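Local coordinates for major capsid protein (Faustovirus, PDB 5J7O) that forms the trimeric, double jelly-roll capsomer that probably builds the outer icosahedral shell of this large double-stranded DNA virus, at residues E179-R184 with E291-F296; W222-L225 with E229-V232. All blocks are in the same frame, centred on the assembly; numbering follows the deposited sequence.

How the contacts relate
Contacts 1 and 2 lie close together in the first half of the sequence, their centres about 10 Å apart. Along the chain the order is 179-184, 222-225, 229-232, 291-296, so both halves of contact 2 fall within the long excursion that contact 1 brings back together. Contact 1 sets helix 181-185 against strand 293-298, a member of an antiparallel sheet with strand 99-109; contact 2 folds the end of helix 216-225 onto the loop leading to strand 232-240. They meet directly: Leu-225 packs on Met-295 and Phe-296, and Trp-222 on Leu-183. Both also touch the second subunit, so this part of the chain lies at an interface of the trimer.

Contact 1: residues E179-R184 with E291-F296; sequences EYPGLR and EQLNMF
Met-295 lays its sulfur over the first turn of helix 181-185, overlapping the backbone of Gly-182 and the near side of Pro-181. SD comes 3.5 Å from Gly-182 N and almost as near to Gly-182 CA. Glycine suits this place because the thioether lies where a side chain would project. Next to it, Pro-181 CB approaches Met-295 SD at 4.2 Å, and further along the proline ring CG meets the Leu-293 methyl CD2 at 4.3 Å. Leu-293 and Met-295 alternate with Asn-294 on the strand, so both apolar side chains face the helix. The methionine is bent at its last torsion (chi3 -64°) after an extended chi2 of 178°, which turns CE alongside Gly-182, farther from its CA than SD is.

Proline fits the opening turn of a helix, where a missing N-H costs little; Tyr-180 before it occupies the N-cap position, and its carbonyl O receives Leu-183 N at 3.0 Å. On the other face of the strand Asn-294 is the polar residue: its ND2 donates to Gln-292 OE1 at 3.0 Å in a nearly straight bond (169°), while Asn-294 OD1 is held by His-106 and Gln-108 of strand 99-109. Strand 293-298 thus joins the helix to a sheet of the double jelly-roll protein, with Arg-541 of the second subunit packing on Asn-294. Since the link between helix and strand consists of apolar and sulfur contacts, it depends on close shape-matching and burial more than on directional bonding.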
# COMPACT_ATOMS: atom_id res chain seq x y z
N GLU B 179 -16.75 1.04 11.33
CA GLU B 179 -15.32 1.08 11.06
C GLU B 179 -14.58 1.56 12.31
O GLU B 179 -15.03 2.47 13.01
CB GLU B 179 -15.01 1.99 9.87
CG GLU B 179 -15.35 1.35 8.54
CD GLU B 179 -14.76 2.11 7.37
OE1 GLU B 179 -14.64 3.35 7.46
OE2 GLU B 179 -14.42 1.47 6.35
N TYR B 180 -13.45 0.92 12.58
CA TYR B 180 -12.64 1.18 13.76
C TYR B 180 -13.48 1.09 15.04
O TYR B 180 -13.59 2.07 15.79
CB TYR B 180 -11.95 2.53 13.65
CG TYR B 180 -11.11 2.62 12.40
CD1 TYR B 180 -9.88 1.99 12.32
CD2 TYR B 180 -11.56 3.31 11.28
CE1 TYR B 180 -9.11 2.05 11.18
CE2 TYR B 180 -10.80 3.38 10.13
CZ TYR B 180 -9.57 2.75 10.09
OH TYR B 180 -8.80 2.82 8.95
N PRO B 181 -14.07 -0.08 15.33
CA PRO B 181 -14.93 -0.18 16.52
C PRO B 181 -14.20 0.10 17.81
O PRO B 181 -14.78 0.68 18.74
CB PRO B 181 -15.45 -1.62 16.46
CG PRO B 181 -15.11 -2.13 15.09
CD PRO B 181 -13.89 -1.38 14.66
N GLY B 182 -12.93 -0.30 17.90
CA GLY B 182 -12.18 -0.05 19.12
C GLY B 182 -11.96 1.42 19.38
O GLY B 182 -11.75 1.83 20.52
N LEU B 183 -12.02 2.25 18.33
CA LEU B 183 -11.84 3.68 18.53
C LEU B 183 -13.14 4.35 18.98
O LEU B 183 -13.10 5.25 19.81
CB LEU B 183 -11.32 4.33 17.25
CG LEU B 183 -9.94 3.86 16.79
CD1 LEU B 183 -9.45 4.71 15.63
CD2 LEU B 183 -8.95 3.90 17.94
N ARG B 184 -14.28 3.92 18.44
CA ARG B 184 -15.55 4.51 18.84
C ARG B 184 -16.04 3.94 20.16
O ARG B 184 -16.77 4.63 20.89
CB ARG B 184 -16.61 4.30 17.77
CG ARG B 184 -17.72 5.34 17.83
CD ARG B 184 -18.83 5.08 16.82
NE ARG B 184 -19.68 6.26 16.68
CZ ARG B 184 -20.84 6.28 16.03
NH1 ARG B 184 -21.30 5.18 15.47
NH2 ARG B 184 -21.53 7.41 15.96
N GLU B 291 -18.43 -13.00 14.21
CA GLU B 291 -17.71 -13.79 15.20
C GLU B 291 -17.40 -12.94 16.43
O GLU B 291 -17.54 -11.72 16.43
CB GLU B 291 -16.43 -14.36 14.60
CG GLU B 291 -16.61 -14.96 13.22
CD GLU B 291 -15.37 -15.69 12.74
OE1 GLU B 291 -15.32 -16.07 11.55
OE2 GLU B 291 -14.44 -15.88 13.55
N GLN B 292 -16.97 -13.62 17.49
CA GLN B 292 -16.56 -12.93 18.71
C GLN B 292 -15.44 -11.95 18.41
O GLN B 292 -14.34 -12.34 18.01
CB GLN B 292 -16.11 -13.94 19.76
CG GLN B 292 -15.59 -13.31 21.04
CD GLN B 292 -14.96 -14.33 21.98
OE1 GLN B 292 -13.77 -14.64 21.87
NE2 GLN B 292 -15.76 -14.86 22.90
N LEU B 293 -15.72 -10.66 18.59
CA LEU B 293 -14.75 -9.62 18.28
C LEU B 293 -13.82 -9.42 19.47
O LEU B 293 -14.28 -9.10 20.58
CB LEU B 293 -15.46 -8.31 17.92
CG LEU B 293 -14.57 -7.19 17.40
CD1 LEU B 293 -13.83 -7.64 16.15
CD2 LEU B 293 -15.38 -5.94 17.12
N ASN B 294 -12.53 -9.62 19.25
CA ASN B 294 -11.51 -9.45 20.28
C ASN B 294 -10.62 -8.28 19.90
O ASN B 294 -10.01 -8.28 18.82
CB ASN B 294 -10.68 -10.72 20.45
CG ASN B 294 -11.45 -11.82 21.15
OD1 ASN B 294 -11.41 -11.94 22.37
ND2 ASN B 294 -12.15 -12.64 20.37
N MET B 295 -10.55 -7.28 20.78
CA MET B 295 -9.75 -6.09 20.54
C MET B 295 -8.81 -5.86 21.71
O MET B 295 -9.14 -6.16 22.86
CB MET B 295 -10.65 -4.86 20.34
CG MET B 295 -11.63 -4.99 19.18
SD MET B 295 -12.72 -3.57 18.98
CE MET B 295 -13.65 -3.63 20.51
N PHE B 296 -7.63 -5.34 21.40
CA PHE B 296 -6.67 -4.85 22.39
C PHE B 296 -6.48 -3.37 22.09
O PHE B 296 -5.61 -2.99 21.31
CB PHE B 296 -5.35 -5.62 22.34
CG PHE B 296 -5.34 -6.88 23.16
CD1 PHE B 296 -5.93 -8.04 22.67
CD2 PHE B 296 -4.74 -6.92 24.40
CE1 PHE B 296 -5.92 -9.21 23.42
CE2 PHE B 296 -4.73 -8.08 25.16
CZ PHE B 296 -5.32 -9.22 24.66

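Contact 2: residues W222-L225 with E229-V232; sequences WKRL and EVPV
With CG anti to the carbonyl carbon (chi1 -74°) and the rest of its chain extended, Lys-223 runs past Glu-229 O, its CD 4.1 Å from that oxygen; the valine CG1 of Val-230 is anti to the backbone N (chi1 180°), leaving CG2 to face the helix and meet the stem of Arg-224, which is extended from CG to NE. The motif is a helix-to-strand connection, in which the last turn of helix 216-225 is covered by the loop entering strand 232-240 of this double jelly-roll protein. Val-230 CG2 sits 3.8 Å from Arg-224 CG and 4.0 Å from Arg-224 NE, the two side chains crossing at about a right angle. The same methyl also lies 4.3 Å from Lys-223 CB. A compact branched residue suits this position, since one methyl can touch the aliphatic stems of both basic residues.

Long side chains suit the helix end because their stems pack while their polar ends reach further. Arg-224 extends to the second subunit, where NH2 donates to Gln-562 O. The side chain of Glu-229 leaves the backbone away from the helix, and its carboxylate is bound elsewhere: OE1 accepts from Gly-282 N and Thr-285 OG1, and OE2 forms a salt bridge with Arg-274 of the third subunit. The connection therefore touches both neighbours in the trimer. Between the segments, a single water accepts from Lys-223 NZ at 2.7 Å and donates to Glu-229 O at 3.1 Å.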
# COMPACT_ATOMS: atom_id res chain seq x y z
N TRP B 222 -2.13 -2.28 13.96
CA TRP B 222 -3.03 -1.28 14.53
C TRP B 222 -4.49 -1.61 14.22
O TRP B 222 -5.35 -1.57 15.11
CB TRP B 222 -2.66 0.10 14.00
CG TRP B 222 -3.62 1.20 14.34
CD1 TRP B 222 -4.50 1.82 13.50
CD2 TRP B 222 -3.80 1.82 15.62
NE1 TRP B 222 -5.21 2.78 14.17
CE2 TRP B 222 -4.80 2.80 15.48
CE3 TRP B 222 -3.21 1.64 16.88
CZ2 TRP B 222 -5.23 3.60 16.53
CZ3 TRP B 222 -3.64 2.44 17.93
CH2 TRP B 222 -4.64 3.40 17.75
N LYS B 223 -4.79 -1.95 12.97
CA LYS B 223 -6.15 -2.29 12.59
C LYS B 223 -6.64 -3.52 13.35
O LYS B 223 -7.81 -3.58 13.77
CB LYS B 223 -6.25 -2.52 11.09
CG LYS B 223 -6.19 -1.24 10.26
CD LYS B 223 -6.38 -1.53 8.78
CE LYS B 223 -6.55 -0.25 7.99
NZ LYS B 223 -6.71 -0.52 6.53
N ARG B 224 -5.77 -4.51 13.54
CA ARG B 224 -6.18 -5.71 14.27
C ARG B 224 -6.40 -5.43 15.75
O ARG B 224 -7.23 -6.10 16.38
CB ARG B 224 -5.13 -6.82 14.09
CG ARG B 224 -4.96 -7.28 12.65
CD ARG B 224 -4.48 -8.72 12.59
NE ARG B 224 -4.37 -9.21 11.21
CZ ARG B 224 -3.24 -9.63 10.65
NH1 ARG B 224 -2.12 -9.64 11.36
NH2 ARG B 224 -3.24 -10.05 9.40
N LEU B 225 -5.69 -4.45 16.31
CA LEU B 225 -5.88 -4.11 17.72
C LEU B 225 -7.26 -3.52 17.97
O LEU B 225 -7.89 -3.81 18.99
CB LEU B 225 -4.79 -3.14 18.18
CG LEU B 225 -3.37 -3.69 18.34
CD1 LEU B 225 -2.41 -2.56 18.67
CD2 LEU B 225 -3.34 -4.76 19.42
N GLU B 229 -11.17 -4.67 9.95
CA GLU B 229 -10.80 -5.76 9.06
C GLU B 229 -9.60 -5.37 8.21
O GLU B 229 -9.38 -4.20 7.90
CB GLU B 229 -11.99 -6.15 8.18
CG GLU B 229 -12.46 -5.05 7.24
CD GLU B 229 -13.77 -5.39 6.55
OE1 GLU B 229 -14.34 -6.46 6.86
OE2 GLU B 229 -14.23 -4.59 5.71
N VAL B 230 -8.83 -6.37 7.82
CA VAL B 230 -7.60 -6.19 7.05
C VAL B 230 -7.83 -6.76 5.66
O VAL B 230 -8.37 -7.87 5.54
CB VAL B 230 -6.39 -6.87 7.73
CG1 VAL B 230 -5.13 -6.68 6.90
CG2 VAL B 230 -6.21 -6.34 9.14
N PRO B 231 -7.45 -6.05 4.59
CA PRO B 231 -7.61 -6.61 3.25
C PRO B 231 -6.80 -7.88 3.08
O PRO B 231 -5.76 -8.07 3.71
CB PRO B 231 -7.10 -5.49 2.33
CG PRO B 231 -7.19 -4.25 3.15
CD PRO B 231 -6.93 -4.67 4.57
N VAL B 232 -7.30 -8.77 2.22
CA VAL B 232 -6.62 -10.02 1.89
C VAL B 232 -6.47 -10.09 0.38
O VAL B 232 -7.47 -10.02 -0.36
CB VAL B 232 -7.38 -11.25 2.42
CG1 VAL B 232 -6.68 -12.52 1.99
CG2 VAL B 232 -7.49 -11.18 3.94
O HOH W 1 -9.18 -1.48 6.43